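Local coordinates for protein GLB-12 (PDB 4BJA) that binds heme b through two axial histidines in a globin fold and probably serves in oxygen binding or redox signalling, at residues A[125-128]-A[132-135]; A[143-148]-A[205-210]. The protein carries 1 engineered substitution. One frame throughout, in Å; residues are numbered along the deposited sequence.

Overall arrangement
Of the parts involved, helix 113-126 comes first along the chain and brings H127 to the heme; the short turn that follows leads into helix 131-136, and contact 1 (125-128 with 132-135) closes this small loop on one side of the porphyrin. Contact 2 opens only after contact 1 has closed, so the two stand in series and do not nest. It joins the first turn of helix 144-160 to the long helix 185-214, spanning 56 intervening residues. Their centres lie about 8 Å apart, and F207 bridges them: its ring packs on the backbone oxygens of H127 and L133. F132 and Y144 pair edge-to-face as well. Both contacts touch the heme, tying four helices around it.

Contact 1. Residues A[125-128]-A[132-135]; sequences RSHV and FLEQ. With HEM (protoporphyrin IX containing Fe), chain B; SO4 (sulfate ion), chain C.
The imidazole of H127 meets the methyl CD1 of L133 at its edge, near the ring plane, with CD2 of the histidine 3.7 Å from that carbon; C4A of the heme also lies at this ring's edge, in plane. The R125 guanidinium has O2 of a sulfate at its edge, and NH1 donates to it at 3.3 Å (161°); R121 also binds this ion, which is probably from the crystallisation liquor. A leucine suits the place beside H127: running side by side with the histidine, its branched, apolar end fills the angle between imidazole and porphyrin, CG of L133 lying 3.5 Å from the heme vinyl carbon CBC. With CG anti to its own carbonyl carbon (chi1 -81°), H127 directs NE2 at the iron, 2.0 Å from FE, and H92 supplies the other axial nitrogen. ND1 is hydrogen-bonded to the backbone oxygen of T123, which fixes the rotation of the imidazole. In one of two conformers, OG of S126 lies 3.0 Å from O1A of a heme propionate, a doubtful bond. This is the proximal histidine arrangement of globins, here with six-coordinate iron; the ND1 bond should make the imidazole a stronger electron donor, probably favouring the ferric state.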
loop_
_atom_site.group_PDB
_atom_site.type_symbol
_atom_site.label_atom_id
_atom_site.label_comp_id
_atom_site.label_asym_id
_atom_site.label_seq_id
_atom_site.Cartn_x
_atom_site.Cartn_y
_atom_site.Cartn_z
ATOM N N ARG A 125 12.596 -7.681 0.886
ATOM C CA ARG A 125 13.021 -8.930 0.249
ATOM C C ARG A 125 14.309 -9.475 0.845
ATOM O O ARG A 125 14.443 -10.692 0.989
ATOM C CB ARG A 125 13.238 -8.722 -1.278
ATOM C CG ARG A 125 11.965 -8.328 -2.018
ATOM C CD ARG A 125 12.113 -8.520 -3.549
ATOM N NE ARG A 125 13.341 -7.905 -4.042
ATOM C CZ ARG A 125 13.450 -6.637 -4.438
ATOM N NH1 ARG A 125 12.399 -5.817 -4.414
ATOM N NH2 ARG A 125 14.623 -6.186 -4.882
ATOM N N SER A 126 15.232 -8.582 1.219
ATOM C CA SER A 126 16.540 -8.996 1.666
ATOM C C SER A 126 16.469 -9.675 3.020
ATOM O O SER A 126 17.339 -10.485 3.380
ATOM C CB SER A 126 17.466 -7.796 1.755
ATOM O OG SER A 126 18.583 -8.121 2.559
ATOM N N HIS A 127 15.441 -9.345 3.774
ATOM C CA HIS A 127 15.298 -9.955 5.118
ATOM C C HIS A 127 14.919 -11.410 5.092
ATOM O O HIS A 127 14.979 -12.077 6.133
ATOM C CB HIS A 127 14.338 -9.096 5.997
ATOM C CG HIS A 127 15.015 -7.900 6.612
ATOM N ND1 HIS A 127 15.319 -6.764 5.899
ATOM C CD2 HIS A 127 15.472 -7.682 7.872
ATOM C CE1 HIS A 127 15.926 -5.890 6.689
ATOM N NE2 HIS A 127 16.049 -6.440 7.888
ATOM N N VAL A 128 14.510 -11.926 3.926
ATOM C CA VAL A 128 14.147 -13.327 3.819
ATOM C C VAL A 128 15.389 -14.203 4.092
ATOM O O VAL A 128 15.262 -15.362 4.479
ATOM C CB VAL A 128 13.518 -13.630 2.461
ATOM C CG1 VAL A 128 13.292 -15.124 2.273
ATOM C CG2 VAL A 128 12.171 -12.855 2.309
ATOM N N PHE A 132 15.801 -16.396 11.219
ATOM C CA PHE A 132 14.844 -16.156 12.284
ATOM C C PHE A 132 13.569 -15.616 11.654
ATOM O O PHE A 132 12.477 -16.035 11.990
ATOM C CB PHE A 132 15.367 -15.154 13.315
ATOM C CG PHE A 132 14.337 -14.748 14.319
ATOM C CD1 PHE A 132 14.142 -15.494 15.490
ATOM C CD2 PHE A 132 13.551 -13.608 14.122
ATOM C CE1 PHE A 132 13.160 -15.096 16.434
ATOM C CE2 PHE A 132 12.591 -13.218 15.040
ATOM C CZ PHE A 132 12.379 -13.983 16.218
ATOM N N LEU A 133 13.713 -14.677 10.729
ATOM C CA LEU A 133 12.514 -14.108 10.126
ATOM C C LEU A 133 11.860 -15.070 9.140
ATOM O O LEU A 133 10.644 -15.158 9.089
ATOM C CB LEU A 133 12.838 -12.775 9.437
ATOM C CG LEU A 133 13.176 -11.614 10.374
ATOM C CD1 LEU A 133 13.650 -10.430 9.543
ATOM C CD2 LEU A 133 11.936 -11.201 11.202
ATOM N N GLU A 134 12.662 -15.765 8.329
ATOM C CA GLU A 134 12.109 -16.754 7.398
ATOM C C GLU A 134 11.216 -17.761 8.128
ATOM O O GLU A 134 10.108 -18.079 7.689
ATOM C CB GLU A 134 13.248 -17.454 6.652
ATOM C CG GLU A 134 12.897 -17.816 5.234
ATOM C CD GLU A 134 12.653 -19.282 5.037
ATOM O OE1 GLU A 134 12.106 -19.952 5.951
ATOM O OE2 GLU A 134 13.027 -19.775 3.938
ATOM N N GLN A 135 11.692 -18.225 9.276
ATOM C CA GLN A 135 10.939 -19.148 10.109
ATOM C C GLN A 135 9.782 -18.530 10.891
ATOM O O GLN A 135 8.732 -19.152 11.008
ATOM C CB GLN A 135 11.888 -19.887 11.083
ATOM C CG GLN A 135 12.518 -21.131 10.452
ATOM C CD GLN A 135 12.774 -22.274 11.445
ATOM O OE1 GLN A 135 12.490 -22.167 12.648
ATOM N NE2 GLN A 135 13.323 -23.382 10.934
HETATM C CHA HEM B . 19.850 -6.083 7.744
HETATM C CHB HEM B . 16.685 -2.424 7.946
HETATM C CHC HEM B . 13.817 -5.054 10.769
HETATM C CHD HEM B . 17.309 -8.342 11.206
HETATM C C1A HEM B . 19.212 -4.911 7.521
HETATM C C2A HEM B . 19.640 -3.887 6.584
HETATM C C3A HEM B . 18.744 -2.888 6.667
HETATM C C4A HEM B . 17.745 -3.247 7.650
HETATM C CMA HEM B . 18.722 -1.539 5.898
HETATM C CAA HEM B . 20.900 -3.997 5.663
HETATM C CBA HEM B . 20.507 -3.973 4.178
HETATM C CGA HEM B . 19.665 -5.144 3.929
HETATM O O1A HEM B . 20.063 -6.268 4.348
HETATM O O2A HEM B . 18.571 -4.916 3.350
HETATM C C1B HEM B . 15.628 -2.877 8.678
HETATM C C2B HEM B . 14.357 -2.178 8.820
HETATM C C3B HEM B . 13.580 -2.898 9.579
HETATM C C4B HEM B . 14.314 -4.075 9.970
HETATM C CMB HEM B . 14.010 -0.836 8.155
HETATM C CAB HEM B . 12.118 -2.521 9.941
HETATM C CBB HEM B . 11.564 -3.048 11.005
HETATM C C1C HEM B . 14.500 -6.170 11.117
HETATM C C2C HEM B . 14.011 -7.203 11.995
HETATM C C3C HEM B . 14.961 -8.115 12.112
HETATM C C4C HEM B . 16.108 -7.682 11.346
HETATM C CMC HEM B . 12.599 -7.223 12.628
HETATM C CAC HEM B . 14.841 -9.396 12.970
HETATM C CBC HEM B . 15.586 -10.428 12.617
HETATM C C1D HEM B . 18.325 -7.994 10.388
HETATM C C2D HEM B . 19.617 -8.612 10.378
HETATM C C3D HEM B . 20.392 -7.917 9.305
HETATM C C4D HEM B . 19.497 -6.938 8.755
HETATM C CMD HEM B . 20.144 -9.760 11.269
HETATM C CAD HEM B . 21.855 -8.174 8.900
HETATM C CBD HEM B . 22.687 -7.054 9.546
HETATM C CGD HEM B . 22.787 -7.113 11.069
HETATM O O1D HEM B . 22.607 -8.181 11.692
HETATM O O2D HEM B . 23.078 -6.062 11.657
HETATM N NA HEM B . 18.049 -4.488 8.176
HETATM N NB HEM B . 15.585 -4.064 9.405
HETATM N NC HEM B . 15.785 -6.505 10.747
HETATM N ND HEM B . 18.290 -6.988 9.414
HETATM FE FE HEM B . 16.958 -5.503 9.435
HETATM S S SO4 C . 8.683 -6.665 -5.353
HETATM O O1 SO4 C . 7.427 -7.411 -5.217
HETATM O O2 SO4 C . 9.265 -6.587 -4.022
HETATM O O3 SO4 C . 9.571 -7.358 -6.265
HETATM O O4 SO4 C . 8.453 -5.305 -5.868
#

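Contact 2. Residues A[143-148]-A[205-210]; sequences NYFEIV and DSFELE. With HEM (protoporphyrin IX containing Fe), chain B.
F145 and F207 meet as an offset edge-to-face pair, and the ring of F145 uses its edge twice, toward F207 and toward the heme. The ring centroids are 5.5 Å apart and the planes stand at 68°. CZ of F145 approaches CD2 of F207 at 3.6 Å, while CE2 lies against CB and CG of the same residue. F207 reaches across because its CG is anti to the backbone N (chi1 -180°), which carries the ring out from helix 185-214. Elsewhere on the F145 rim, CD1 is 3.8 Å from the heme meso carbon CHC. Flat and apolar, F145 fits between helix and porphyrin edge, while F207 fills in between helix 185-214 and F145. Here the long C-terminal helix packs against helix 144-160, the G-H pairing of the globin fold; the side chain of H127, the proximal histidine, lies about 4 Å from that of F145. N143 is the N-cap of helix 144-160: its OD1 accepts from the backbone N of E146 at 3.1 Å, the donor standing above the carbonyl plane, more weakly from N of F145, and also from Q137, while ND2 is hydrogen-bonded to T204. One turn after Y144, CB of V148 touches the heme vinyl carbon CBB at 3.5 Å.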
loop_
_atom_site.group_PDB
_atom_site.type_symbol
_atom_site.label_atom_id
_atom_site.label_comp_id
_atom_site.label_asym_id
_atom_site.label_seq_id
_atom_site.Cartn_x
_atom_site.Cartn_y
_atom_site.Cartn_z
ATOM N N ASN A 143 4.325 -10.008 13.463
ATOM C CA ASN A 143 4.993 -9.341 12.338
ATOM C C ASN A 143 6.142 -8.506 12.914
ATOM O O ASN A 143 5.899 -7.493 13.536
ATOM C CB ASN A 143 3.964 -8.450 11.616
ATOM C CG ASN A 143 4.567 -7.671 10.484
ATOM O OD1 ASN A 143 5.773 -7.428 10.454
ATOM N ND2 ASN A 143 3.727 -7.304 9.509
ATOM N N TYR A 144 7.382 -8.961 12.750
ATOM C CA TYR A 144 8.530 -8.326 13.401
ATOM C C TYR A 144 8.844 -6.951 12.817
ATOM O O TYR A 144 9.394 -6.121 13.509
ATOM C CB TYR A 144 9.782 -9.257 13.381
ATOM C CG TYR A 144 9.572 -10.478 14.246
ATOM C CD1 TYR A 144 9.842 -10.433 15.611
ATOM C CD2 TYR A 144 9.062 -11.650 13.695
ATOM C CE1 TYR A 144 9.639 -11.560 16.401
ATOM C CE2 TYR A 144 8.839 -12.769 14.486
ATOM C CZ TYR A 144 9.121 -12.702 15.819
ATOM O OH TYR A 144 8.902 -13.827 16.589
ATOM N N PHE A 145 8.489 -6.684 11.552
ATOM C CA PHE A 145 8.679 -5.345 11.042
ATOM C C PHE A 145 7.736 -4.396 11.742
ATOM O O PHE A 145 8.114 -3.264 12.095
ATOM C CB PHE A 145 8.396 -5.316 9.531
ATOM C CG PHE A 145 9.259 -6.266 8.752
ATOM C CD1 PHE A 145 10.657 -6.244 8.923
ATOM C CD2 PHE A 145 8.673 -7.239 7.932
ATOM C CE1 PHE A 145 11.454 -7.152 8.194
ATOM C CE2 PHE A 145 9.459 -8.137 7.230
ATOM C CZ PHE A 145 10.847 -8.093 7.367
ATOM N N GLU A 146 6.502 -4.870 11.968
ATOM C CA GLU A 146 5.543 -4.089 12.689
ATOM C C GLU A 146 5.974 -3.877 14.176
ATOM O O GLU A 146 5.897 -2.769 14.706
ATOM C CB GLU A 146 4.182 -4.775 12.593
ATOM C CG GLU A 146 3.094 -4.020 13.303
ATOM C CD GLU A 146 1.799 -4.779 13.206
ATOM O OE1 GLU A 146 1.638 -5.759 13.953
ATOM O OE2 GLU A 146 0.947 -4.432 12.360
ATOM N N ILE A 147 6.490 -4.926 14.808
ATOM C CA ILE A 147 6.896 -4.831 16.206
ATOM C C ILE A 147 8.002 -3.750 16.337
ATOM O O ILE A 147 7.954 -2.870 17.205
ATOM C CB ILE A 147 7.403 -6.204 16.693
ATOM C CG1 ILE A 147 6.207 -7.157 16.881
ATOM C CG2 ILE A 147 8.237 -6.037 18.025
ATOM C CD1 ILE A 147 6.515 -8.624 17.013
ATOM N N VAL A 148 8.974 -3.771 15.429
ATOM C CA VAL A 148 10.084 -2.822 15.515
ATOM C C VAL A 148 9.592 -1.417 15.234
ATOM O O VAL A 148 9.891 -0.444 15.982
ATOM C CB VAL A 148 11.198 -3.223 14.502
ATOM C CG1 VAL A 148 12.230 -2.120 14.354
ATOM C CG2 VAL A 148 11.908 -4.541 14.991
ATOM N N ASP A 205 4.951 -6.845 2.764
ATOM C CA ASP A 205 4.461 -7.442 1.526
ATOM C C ASP A 205 5.587 -7.968 0.665
ATOM O O ASP A 205 5.481 -9.071 0.121
ATOM C CB ASP A 205 3.566 -6.459 0.767
ATOM C CG ASP A 205 2.147 -6.387 1.340
ATOM O OD1 ASP A 205 1.793 -7.147 2.277
ATOM O OD2 ASP A 205 1.346 -5.573 0.823
ATOM N N SER A 206 6.682 -7.205 0.593
ATOM C CA SER A 206 7.800 -7.637 -0.212
ATOM C C SER A 206 8.477 -8.886 0.396
ATOM O O SER A 206 8.847 -9.859 -0.314
ATOM C CB SER A 206 8.769 -6.488 -0.436
ATOM O OG SER A 206 9.298 -5.976 0.789
ATOM N N PHE A 207 8.633 -8.867 1.708
ATOM C CA PHE A 207 9.135 -10.054 2.401
ATOM C C PHE A 207 8.253 -11.303 2.118
ATOM O O PHE A 207 8.748 -12.410 1.815
ATOM C CB PHE A 207 9.189 -9.759 3.921
ATOM C CG PHE A 207 9.707 -10.924 4.736
ATOM C CD1 PHE A 207 8.864 -11.985 5.061
ATOM C CD2 PHE A 207 11.037 -10.965 5.125
ATOM C CE1 PHE A 207 9.349 -13.100 5.773
ATOM C CE2 PHE A 207 11.522 -12.071 5.886
ATOM C CZ PHE A 207 10.686 -13.124 6.166
ATOM N N GLU A 208 6.940 -11.139 2.252
ATOM C CA GLU A 208 6.050 -12.270 2.193
ATOM C C GLU A 208 6.125 -12.907 0.798
ATOM O O GLU A 208 6.167 -14.142 0.656
ATOM C CB GLU A 208 4.653 -11.813 2.537
ATOM C CG GLU A 208 3.730 -12.910 2.925
ATOM C CD GLU A 208 4.036 -13.517 4.305
ATOM O OE1 GLU A 208 4.499 -12.807 5.225
ATOM O OE2 GLU A 208 3.761 -14.714 4.465
ATOM N N LEU A 209 6.168 -12.055 -0.211
ATOM C CA LEU A 209 6.223 -12.527 -1.599
ATOM C C LEU A 209 7.540 -13.245 -1.878
ATOM O O LEU A 209 7.560 -14.296 -2.535
ATOM C CB LEU A 209 6.056 -11.338 -2.550
ATOM C CG LEU A 209 6.047 -11.702 -4.055
ATOM C CD1 LEU A 209 4.960 -12.711 -4.389
ATOM C CD2 LEU A 209 5.859 -10.435 -4.912
ATOM N N GLU A 210 8.638 -12.654 -1.416
ATOM C CA GLU A 210 9.942 -13.229 -1.661
ATOM C C GLU A 210 10.075 -14.581 -0.967
ATOM O O GLU A 210 10.625 -15.544 -1.550
ATOM C CB GLU A 210 11.036 -12.272 -1.208
ATOM C CG GLU A 210 12.473 -12.827 -1.373
ATOM C CD GLU A 210 12.893 -12.990 -2.837
ATOM O OE1 GLU A 210 12.283 -12.380 -3.741
ATOM O OE2 GLU A 210 13.871 -13.725 -3.084
HETATM C CHA HEM B . 19.850 -6.083 7.744
HETATM C CHB HEM B . 16.685 -2.424 7.946
HETATM C CHC HEM B . 13.817 -5.054 10.769
HETATM C CHD HEM B . 17.309 -8.342 11.206
HETATM C C1A HEM B . 19.212 -4.911 7.521
HETATM C C2A HEM B . 19.640 -3.887 6.584
HETATM C C3A HEM B . 18.744 -2.888 6.667
HETATM C C4A HEM B . 17.745 -3.247 7.650
HETATM C CMA HEM B . 18.722 -1.539 5.898
HETATM C CAA HEM B . 20.900 -3.997 5.663
HETATM C CBA HEM B . 20.507 -3.973 4.178
HETATM C CGA HEM B . 19.665 -5.144 3.929
HETATM O O1A HEM B . 20.063 -6.268 4.348
HETATM O O2A HEM B . 18.571 -4.916 3.350
HETATM C C1B HEM B . 15.628 -2.877 8.678
HETATM C C2B HEM B . 14.357 -2.178 8.820
HETATM C C3B HEM B . 13.580 -2.898 9.579
HETATM C C4B HEM B . 14.314 -4.075 9.970
HETATM C CMB HEM B . 14.010 -0.836 8.155
HETATM C CAB HEM B . 12.118 -2.521 9.941
HETATM C CBB HEM B . 11.564 -3.048 11.005
HETATM C C1C HEM B . 14.500 -6.170 11.117
HETATM C C2C HEM B . 14.011 -7.203 11.995
HETATM C C3C HEM B . 14.961 -8.115 12.112
HETATM C C4C HEM B . 16.108 -7.682 11.346
HETATM C CMC HEM B . 12.599 -7.223 12.628
HETATM C CAC HEM B . 14.841 -9.396 12.970
HETATM C CBC HEM B . 15.586 -10.428 12.617
HETATM C C1D HEM B . 18.325 -7.994 10.388
HETATM C C2D HEM B . 19.617 -8.612 10.378
HETATM C C3D HEM B . 20.392 -7.917 9.305
HETATM C C4D HEM B . 19.497 -6.938 8.755
HETATM C CMD HEM B . 20.144 -9.760 11.269
HETATM C CAD HEM B . 21.855 -8.174 8.900
HETATM C CBD HEM B . 22.687 -7.054 9.546
HETATM C CGD HEM B . 22.787 -7.113 11.069
HETATM O O1D HEM B . 22.607 -8.181 11.692
HETATM O O2D HEM B . 23.078 -6.062 11.657
HETATM N NA HEM B . 18.049 -4.488 8.176
HETATM N NB HEM B . 15.585 -4.064 9.405
HETATM N NC HEM B . 15.785 -6.505 10.747
HETATM N ND HEM B . 18.290 -6.988 9.414
HETATM FE FE HEM B . 16.958 -5.503 9.435
#